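Local coordinates for Mec-8 protein (Caenorhabditis elegans, PDB 6DG0), which probably binds RNA as a nuclear protein through RNA recognition motifs, the C-terminal one of which is captured here with the oligonucleotide AGCACA, at residues 13-16 and 17-21. The protein carries 2 engineered substitutions. Numbering follows the deposited sequence.
Sequences AEVN and EDTLR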
# COMPACT_ATOMS: atom_id res chain seq x y z
N ALA A 13 -2.15 -2.23 -13.75
CA ALA A 13 -2.00 -3.68 -13.75
C ALA A 13 -0.59 -4.10 -14.14
O ALA A 13 -0.25 -5.29 -14.08
CB ALA A 13 -3.02 -4.32 -14.68
N GLU A 14 0.23 -3.13 -14.54
CA GLU A 14 1.58 -3.43 -15.00
C GLU A 14 2.64 -3.15 -13.93
O GLU A 14 3.82 -3.43 -14.14
CB GLU A 14 1.91 -2.62 -16.26
CG GLU A 14 1.11 -3.00 -17.49
CD GLU A 14 -0.19 -2.22 -17.60
OE1 GLU A 14 -0.38 -1.26 -16.83
OE2 GLU A 14 -1.01 -2.56 -18.48
N VAL A 15 2.23 -2.59 -12.80
CA VAL A 15 3.19 -2.23 -11.76
C VAL A 15 3.79 -3.46 -11.07
O VAL A 15 3.09 -4.41 -10.71
CB VAL A 15 2.56 -1.29 -10.70
CG1 VAL A 15 1.37 -1.94 -10.01
CG2 VAL A 15 3.61 -0.86 -9.68
N ASN A 16 5.11 -3.42 -10.92
CA ASN A 16 5.88 -4.45 -10.23
C ASN A 16 5.71 -4.47 -8.71
O ASN A 16 5.31 -3.47 -8.11
CB ASN A 16 7.36 -4.31 -10.56
CG ASN A 16 7.71 -4.83 -11.93
OD1 ASN A 16 8.39 -4.16 -12.70
ND2 ASN A 16 7.24 -6.03 -12.23
N GLU A 17 5.98 -5.62 -8.11
CA GLU A 17 5.95 -5.74 -6.66
C GLU A 17 7.16 -5.01 -6.09
O GLU A 17 7.07 -4.36 -5.04
CB GLU A 17 5.97 -7.21 -6.23
CG GLU A 17 5.78 -7.42 -4.75
CD GLU A 17 5.52 -8.87 -4.38
OE1 GLU A 17 5.51 -9.72 -5.29
OE2 GLU A 17 5.35 -9.15 -3.18
N ASP A 18 8.29 -5.12 -6.79
CA ASP A 18 9.51 -4.42 -6.41
C ASP A 18 9.36 -2.91 -6.53
O ASP A 18 9.85 -2.16 -5.68
CB ASP A 18 10.69 -4.89 -7.27
CG ASP A 18 11.26 -6.21 -6.81
OD1 ASP A 18 11.08 -6.57 -5.62
OD2 ASP A 18 11.90 -6.90 -7.63
N THR A 19 8.69 -2.47 -7.59
CA THR A 19 8.44 -1.05 -7.81
C THR A 19 7.63 -0.47 -6.66
O THR A 19 7.96 0.58 -6.11
CB THR A 19 7.69 -0.80 -9.13
OG1 THR A 19 8.46 -1.30 -10.22
CG2 THR A 19 7.43 0.69 -9.32
N LEU A 20 6.55 -1.17 -6.32
CA LEU A 20 5.66 -0.73 -5.26
C LEU A 20 6.35 -0.77 -3.91
O LEU A 20 6.11 0.09 -3.05
CB LEU A 20 4.40 -1.59 -5.24
CG LEU A 20 3.22 -1.00 -4.47
CD1 LEU A 20 2.86 0.36 -5.03
CD2 LEU A 20 2.04 -1.94 -4.53
N ARG A 21 7.19 -1.78 -3.71
CA ARG A 21 7.98 -1.90 -2.50
C ARG A 21 8.90 -0.70 -2.33
O ARG A 21 9.03 -0.16 -1.24
CB ARG A 21 8.79 -3.21 -2.51
CG ARG A 21 9.62 -3.43 -1.26
CD ARG A 21 10.28 -4.81 -1.27
NE ARG A 21 9.28 -5.88 -1.33
CZ ARG A 21 9.01 -6.60 -2.41
NH1 ARG A 21 9.66 -6.38 -3.54
NH2 ARG A 21 8.08 -7.54 -2.35
O HOH W 1 6.32 -1.56 -12.00
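Asn16 and Thr19 meet where the chain enters its first helix: Thr19 OG1 makes a van der Waals contact of 3.2 Å with the Asn16 CB methylene, while the Asn16 amide forms no bond to it. A water joins the same two residues, accepting from Asn16 N at a doubtfully short 2.5 Å and lying 2.8 Å from Thr19 OG1. Thr19 reaches it because its hydroxyl stands beside its own backbone N (chi1 -59°), on the side facing the incoming chain. Threonine suits this place by being two-sided, since its CG2 methyl packs 4.1 Å from Val15 CG2 while the hydroxyl serves the water. That valine methyl, anti to the backbone N and beside the carbonyl carbon, is left alongside Thr19 CB and CG2.

Asn16 occupies the N-cap position, where asparagine is common, although its side chain makes no capping bond here. Its carbonyl opens the helical hydrogen bonding: Leu20 N donates to Asn16 O over 3.2 Å, fairly straight at 159° but from above the carbonyl plane. The next bond, Arg21 N to Glu17 O, carries the pattern on. This loop follows strand 4-11 and leads into helix 17-24, the first beta-to-alpha connection of the RNA recognition motif.

Acidic residues suit the first turn, where Glu17 and Asp18 probably interact favourably with the helix dipole. Both also form salt bridges with Arg21: Asp18 CG lies in plane at the guanidinium edge, and Glu17 O sits over one face. Leu20, buried and apolar, packs on Leu33 of strand 30-37, which Glu17 also touches, while Arg21 touches Phe30.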